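Side-chain contacts in N-acetyl-beta-D glucosaminidase (Rhizomucor miehei CAU432, PDB 4ZM6), which probably removes N-acetylglucosamine units as a family 3 glycoside hydrolase and binds acetyl-CoA in a GCN5-related region associated with glucosamine N-acetylation: residues A453-Y458 with M487-V492; Q467-K470 with R474-V477. All blocks are in the same frame, centred on the assembly; numbering follows the deposited sequence.

Interaction 1: A453-Y458 with M487-V492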
ATOM      1  N   ALA A 453      16.443  21.574  26.941  1.00 48.60           N
ATOM      2  CA  ALA A 453      15.461  22.028  25.978  1.00 49.36           C
ATOM      3  C   ALA A 453      16.237  22.336  24.705  1.00 51.48           C
ATOM      4  O   ALA A 453      16.873  23.388  24.600  1.00 52.95           O
ATOM      5  CB  ALA A 453      14.747  23.263  26.499  1.00 48.12           C
ATOM      6  N   ASN A 454      16.209  21.390  23.764  1.00 53.28           N
ATOM      7  CA  ASN A 454      16.972  21.473  22.512  1.00 52.16           C
ATOM      8  C   ASN A 454      18.459  21.765  22.742  1.00 53.03           C
ATOM      9  O   ASN A 454      19.026  22.689  22.156  1.00 52.90           O
ATOM     10  CB  ASN A 454      16.340  22.495  21.551  1.00 51.16           C
ATOM     11  CG  ASN A 454      15.029  22.006  20.947  1.00 51.48           C
ATOM     12  OD1 ASN A 454      14.674  20.834  21.063  1.00 52.98           O
ATOM     13  ND2 ASN A 454      14.310  22.902  20.282  1.00 51.35           N
ATOM     14  N   ALA A 455      19.082  20.971  23.613  1.00 53.14           N
ATOM     15  CA  ALA A 455      20.526  21.032  23.826  1.00 52.98           C
ATOM     16  C   ALA A 455      21.276  20.924  22.498  1.00 55.71           C
ATOM     17  O   ALA A 455      22.223  21.667  22.258  1.00 55.74           O
ATOM     18  CB  ALA A 455      20.970  19.935  24.783  1.00 51.30           C
ATOM     19  N   ASN A 456      20.823  20.024  21.623  1.00 60.90           N
ATOM     20  CA  ASN A 456      21.409  19.863  20.280  1.00 63.18           C
ATOM     21  C   ASN A 456      21.363  21.119  19.397  1.00 63.33           C
ATOM     22  O   ASN A 456      21.745  21.057  18.226  1.00 63.36           O
ATOM     23  CB  ASN A 456      20.788  18.648  19.541  1.00 64.78           C
ATOM     24  CG  ASN A 456      19.378  18.906  18.988  1.00 66.26           C
ATOM     25  OD1 ASN A 456      18.864  18.103  18.203  1.00 68.08           O
ATOM     26  ND2 ASN A 456      18.749  20.007  19.390  1.00 66.94           N
ATOM     27  N   LEU A 457      20.865  22.226  19.961  1.00 62.92           N
ATOM     28  CA  LEU A 457      20.874  23.554  19.339  1.00 62.64           C
ATOM     29  C   LEU A 457      21.464  24.650  20.247  1.00 61.88           C
ATOM     30  O   LEU A 457      21.548  25.802  19.830  1.00 62.08           O
ATOM     31  CB  LEU A 457      19.432  23.943  18.960  1.00 64.17           C
ATOM     32  CG  LEU A 457      18.849  23.662  17.560  1.00 67.34           C
ATOM     33  CD1 LEU A 457      19.541  22.547  16.777  1.00 67.58           C
ATOM     34  CD2 LEU A 457      17.351  23.380  17.665  1.00 67.06           C
ATOM     35  N   TYR A 458      21.868  24.299  21.474  1.00 63.93           N
ATOM     36  CA  TYR A 458      22.313  25.274  22.490  1.00 61.14           C
ATOM     37  C   TYR A 458      23.458  24.704  23.339  1.00 60.50           C
ATOM     38  O   TYR A 458      23.228  24.227  24.452  1.00 59.28           O
ATOM     39  CB  TYR A 458      21.157  25.670  23.412  1.00 60.22           C
ATOM     40  CG  TYR A 458      20.086  26.508  22.756  1.00 59.37           C
ATOM     41  CD1 TYR A 458      20.283  27.867  22.526  1.00 59.88           C
ATOM     42  CD2 TYR A 458      18.869  25.946  22.378  1.00 58.11           C
ATOM     43  CE1 TYR A 458      19.301  28.642  21.926  1.00 60.28           C
ATOM     44  CE2 TYR A 458      17.882  26.710  21.781  1.00 59.59           C
ATOM     45  CZ  TYR A 458      18.100  28.058  21.555  1.00 60.66           C
ATOM     46  OH  TYR A 458      17.116  28.823  20.963  1.00 59.82           O
ATOM     47  N   MET A 487      21.805  12.562  21.569  1.00 50.39           N
ATOM     48  CA  MET A 487      22.810  12.405  20.521  1.00 51.93           C
ATOM     49  C   MET A 487      24.107  13.151  20.869  1.00 51.33           C
ATOM     50  O   MET A 487      25.187  12.736  20.451  1.00 52.90           O
ATOM     51  CB  MET A 487      22.262  12.880  19.171  1.00 53.12           C
ATOM     52  CG  MET A 487      22.172  14.391  19.028  1.00 54.26           C
ATOM     53  SD  MET A 487      21.186  14.884  17.610  1.00 56.29           S
ATOM     54  CE  MET A 487      22.252  14.378  16.260  1.00 56.04           C
ATOM     55  N   CYS A 488      23.986  14.242  21.628  1.00 51.42           N
ATOM     56  CA  CYS A 488      25.135  15.035  22.089  1.00 52.28           C
ATOM     57  C   CYS A 488      25.841  14.486  23.345  1.00 51.96           C
ATOM     58  O   CYS A 488      26.930  14.944  23.689  1.00 51.55           O
ATOM     59  CB  CYS A 488      24.693  16.481  22.348  1.00 52.36           C
ATOM     60  SG  CYS A 488      23.966  17.293  20.903  1.00 55.09           S
ATOM     61  N   PHE A 489      25.227  13.524  24.032  1.00 52.01           N
ATOM     62  CA  PHE A 489      25.838  12.903  25.215  1.00 51.79           C
ATOM     63  C   PHE A 489      25.395  11.442  25.399  1.00 51.84           C
ATOM     64  O   PHE A 489      24.665  11.121  26.336  1.00 50.88           O
ATOM     65  CB  PHE A 489      25.552  13.741  26.474  1.00 51.57           C
ATOM     66  CG  PHE A 489      24.162  14.335  26.520  1.00 51.28           C
ATOM     67  CD1 PHE A 489      23.087  13.611  27.023  1.00 50.08           C
ATOM     68  CD2 PHE A 489      23.935  15.632  26.075  1.00 50.82           C
ATOM     69  CE1 PHE A 489      21.815  14.166  27.070  1.00 50.02           C
ATOM     70  CE2 PHE A 489      22.665  16.186  26.119  1.00 51.16           C
ATOM     71  CZ  PHE A 489      21.602  15.452  26.616  1.00 49.00           C
ATOM     72  N   PRO A 490      25.847  10.543  24.506  1.00 53.71           N
ATOM     73  CA  PRO A 490      25.428   9.136  24.598  1.00 55.01           C
ATOM     74  C   PRO A 490      25.952   8.383  25.830  1.00 56.99           C
ATOM     75  O   PRO A 490      25.470   7.296  26.123  1.00 56.28           O
ATOM     76  CB  PRO A 490      25.992   8.503  23.312  1.00 53.67           C
ATOM     77  CG  PRO A 490      26.427   9.637  22.447  1.00 53.49           C
ATOM     78  CD  PRO A 490      26.740  10.779  23.357  1.00 53.22           C
ATOM     79  N   GLN A 491      26.929   8.956  26.533  1.00 60.39           N
ATOM     80  CA  GLN A 491      27.462   8.354  27.762  1.00 61.31           C
ATOM     81  C   GLN A 491      26.389   8.317  28.854  1.00 60.24           C
ATOM     82  O   GLN A 491      26.399   7.428  29.712  1.00 61.13           O
ATOM     83  CB  GLN A 491      28.685   9.117  28.317  1.00 64.25           C
ATOM     84  CG  GLN A 491      29.499   9.960  27.333  1.00 68.12           C
ATOM     85  CD  GLN A 491      28.989  11.397  27.185  1.00 69.53           C
ATOM     86  OE1 GLN A 491      28.547  12.026  28.154  1.00 69.59           O
ATOM     87  NE2 GLN A 491      29.068  11.925  25.968  1.00 69.13           N
ATOM     88  N   VAL A 492      25.483   9.296  28.821  1.00 56.48           N
ATOM     89  CA  VAL A 492      24.434   9.426  29.828  1.00 54.12           C
ATOM     90  C   VAL A 492      23.618   8.145  29.874  1.00 53.51           C
ATOM     91  O   VAL A 492      23.012   7.756  28.883  1.00 52.43           O
ATOM     92  CB  VAL A 492      23.517  10.635  29.549  1.00 53.34           C
ATOM     93  CG1 VAL A 492      22.300  10.621  30.463  1.00 52.79           C
ATOM     94  CG2 VAL A 492      24.291  11.932  29.729  1.00 53.79           C
TER

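Interaction 2: Q467-K470 with R474-V477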
ATOM      1  N   GLN A 467      29.425  17.784  31.918  1.00 59.56           N
ATOM      2  CA  GLN A 467      30.062  18.086  33.192  1.00 63.49           C
ATOM      3  C   GLN A 467      29.446  17.222  34.288  1.00 63.15           C
ATOM      4  O   GLN A 467      30.150  16.486  34.976  1.00 63.51           O
ATOM      5  CB  GLN A 467      29.908  19.578  33.531  1.00 66.73           C
ATOM      6  CG  GLN A 467      30.652  20.034  34.785  1.00 69.90           C
ATOM      7  CD  GLN A 467      30.363  21.478  35.182  1.00 72.57           C
ATOM      8  OE1 GLN A 467      30.818  21.943  36.233  1.00 74.53           O
ATOM      9  NE2 GLN A 467      29.608  22.194  34.353  1.00 71.76           N
ATOM     10  N   ALA A 468      28.124  17.305  34.424  1.00 63.07           N
ATOM     11  CA  ALA A 468      27.397  16.581  35.467  1.00 64.11           C
ATOM     12  C   ALA A 468      27.555  15.067  35.349  1.00 65.25           C
ATOM     13  O   ALA A 468      27.581  14.364  36.357  1.00 69.03           O
ATOM     14  CB  ALA A 468      25.924  16.959  35.439  1.00 63.58           C
ATOM     15  N   GLN A 469      27.655  14.571  34.122  1.00 65.36           N
ATOM     16  CA  GLN A 469      27.917  13.154  33.872  1.00 66.85           C
ATOM     17  C   GLN A 469      29.195  12.684  34.580  1.00 65.84           C
ATOM     18  O   GLN A 469      29.243  11.574  35.104  1.00 66.01           O
ATOM     19  CB  GLN A 469      27.987  12.894  32.354  1.00 70.28           C
ATOM     20  CG  GLN A 469      28.722  11.633  31.904  1.00 72.65           C
ATOM     21  CD  GLN A 469      28.028  10.332  32.274  1.00 75.24           C
ATOM     22  OE1 GLN A 469      28.557   9.253  32.014  1.00 76.90           O
ATOM     23  NE2 GLN A 469      26.843  10.421  32.875  1.00 78.24           N
ATOM     24  N   LYS A 470      30.221  13.533  34.592  1.00 66.84           N
ATOM     25  CA  LYS A 470      31.494  13.198  35.233  1.00 66.97           C
ATOM     26  C   LYS A 470      31.408  13.214  36.754  1.00 65.16           C
ATOM     27  O   LYS A 470      32.100  12.445  37.414  1.00 68.43           O
ATOM     28  CB  LYS A 470      32.602  14.161  34.787  1.00 68.83           C
ATOM     29  CG  LYS A 470      33.060  13.968  33.352  1.00 70.80           C
ATOM     30  CD  LYS A 470      34.109  14.998  32.966  1.00 73.75           C
ATOM     31  CE  LYS A 470      34.967  14.524  31.800  1.00 76.47           C
ATOM     32  NZ  LYS A 470      34.174  14.247  30.569  1.00 76.99           N
ATOM     33  N   ARG A 474      24.098  10.212  40.950  1.00 63.92           N
ATOM     34  CA  ARG A 474      22.999   9.622  40.184  1.00 62.64           C
ATOM     35  C   ARG A 474      22.306  10.697  39.344  1.00 60.21           C
ATOM     36  O   ARG A 474      21.579  11.543  39.862  1.00 60.85           O
ATOM     37  CB  ARG A 474      22.006   8.936  41.121  1.00 64.85           C
ATOM     38  CG  ARG A 474      22.662   7.973  42.097  1.00 66.80           C
ATOM     39  CD  ARG A 474      21.656   7.329  43.031  1.00 71.59           C
ATOM     40  NE  ARG A 474      22.329   6.679  44.155  1.00 75.10           N
ATOM     41  CZ  ARG A 474      22.780   7.305  45.242  1.00 76.01           C
ATOM     42  NH1 ARG A 474      22.640   8.621  45.387  1.00 76.74           N
ATOM     43  NH2 ARG A 474      23.384   6.606  46.194  1.00 76.70           N
ATOM     44  N   LEU A 475      22.553  10.650  38.038  1.00 58.22           N
ATOM     45  CA  LEU A 475      22.079  11.660  37.098  1.00 53.75           C
ATOM     46  C   LEU A 475      20.899  11.126  36.312  1.00 51.58           C
ATOM     47  O   LEU A 475      20.908   9.974  35.916  1.00 52.24           O
ATOM     48  CB  LEU A 475      23.201  12.005  36.119  1.00 52.56           C
ATOM     49  CG  LEU A 475      22.893  13.023  35.023  1.00 52.70           C
ATOM     50  CD1 LEU A 475      22.648  14.402  35.624  1.00 52.57           C
ATOM     51  CD2 LEU A 475      24.034  13.059  34.018  1.00 53.43           C
ATOM     52  N   VAL A 476      19.881  11.957  36.098  1.00 50.01           N
ATOM     53  CA  VAL A 476      18.838  11.662  35.114  1.00 48.66           C
ATOM     54  C   VAL A 476      18.651  12.919  34.270  1.00 47.94           C
ATOM     55  O   VAL A 476      18.639  14.030  34.800  1.00 49.16           O
ATOM     56  CB  VAL A 476      17.494  11.180  35.747  1.00 49.51           C
ATOM     57  CG1 VAL A 476      17.664  10.786  37.209  1.00 50.17           C
ATOM     58  CG2 VAL A 476      16.385  12.215  35.622  1.00 49.86           C
ATOM     59  N   VAL A 477      18.517  12.741  32.957  1.00 46.23           N
ATOM     60  CA  VAL A 477      18.347  13.859  32.032  1.00 43.81           C
ATOM     61  C   VAL A 477      16.992  13.785  31.323  1.00 42.77           C
ATOM     62  O   VAL A 477      16.692  12.803  30.644  1.00 40.80           O
ATOM     63  CB  VAL A 477      19.472  13.876  30.984  1.00 43.67           C
ATOM     64  CG1 VAL A 477      19.301  15.054  30.030  1.00 42.61           C
ATOM     65  CG2 VAL A 477      20.831  13.917  31.673  1.00 43.85           C
TER

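Interaction 1: A453-Y458 with M487-V492
C488 has chi1 near -58°, which sets SG beside its own backbone N and opposite its carbonyl carbon. This torsion brings the thiol against the base of the N456 side chain. The chi1 of N456, 76°, places the end of that side chain beside M487. The setting is an alpha/beta domain with a mixed sheet, probably the second, sandwich-like domain common in family 3 glycoside hydrolases. Residues 453-458 form the loop between strand 447-452 and helix 459-471. Residues 487-492 come from the loop between strands 475-479 and 494-497.

The thiol is the centre of the contact. C488 SG lies 3.7 Å from N456 CA and also 3.7 Å from N456 CB, so it rests on main chain and side chain at once. V462 of the helix touches C488 as well. M487 bends at its third torsion, and its sulfur comes obliquely past the end of the N456 side chain. On the sheet side, A455 CB meets the edge of the F489 ring, close to the ring plane, with CE2 at 4.3 Å. V465 and V477 also pack on this ring, which is buried.

Apolar and sulfur packing alone joins the two segments directly. Polar ties between the loops come from just upstream of M487. The carboxylate of D485 takes a hydrogen bond from A455 N and a weak one from N456 N, at the start of the short 3-10 turn. N482 N binds N454 OD1. Each segment is also folded on itself. Y458 N bonds A455 O at 2.8 Å, and the type I turn from F489 to V492 closes with V492 N to F489 O at 3.2 Å.

Interaction 2: Q467-K470 with R474-V477
Q469 and L475 face each other with CA atoms 6.8 Å apart, where the last turns of helix 459-471 lie over the first residues of strand 475-479. This is the second half of a beta-alpha-beta unit. Strand 447-452 leads into the helix, and a short connection returns the chain to strand 475-479, which runs parallel to and beside the first. The contact is the closing helix-to-sheet packing of that unit.

L475 does most of the work. Its CB points at the helix. Chi1 near 178° swings CG away from the backbone N, and chi2, 67°, then turns CD1 toward A468 and CD2 toward the backbone of Q469. The two methyl groups divide the surface between them. CD1 meets A468 CB at 4.2 Å. CD2 rests on the helix backbone itself, 3.9 Å from Q469 CA and equally far from Q469 N. A468 also touches I450, so the helix reaches both strands of the unit. L475 in turn packs on V448 and I450 of the neighbouring strand.

Q469 sits at the margin. Its chain turns sharply at chi2, 68°, and passes L475 at about a right angle. The contact is van der Waals in character, and the polar amide lies along the edge of the apolar patch, where Q491 also touches Q469.

R474, just before the strand, is anchored elsewhere, with NH1 bonded to the carbonyl of D446. Back at the margin of the helix, the amide nitrogen of Q469 lies alongside the leucine methyl, with NE2 at 4.0 Å from L475 CD2.

How the interactions relate
The two contacts lie in one alpha/beta domain, with centres about 12 Å apart. Along the chain the order is 453-458, 467-470, 474-477, 487-492, so interaction 2 is nested within the loop closed by interaction 1. Both depend on helix 459-471: interaction 2 packs its end on strand 475-479, while interaction 1 joins the loops that precede the helix and follow that strand. They adjoin directly. V477 of the strand segment touches F489 and V492, with V492 CG1 3.8 Å from V477 CG2. Q469 of the helix segment touches Q491 and V492. Both are structural contacts away from the acetyl-CoA site.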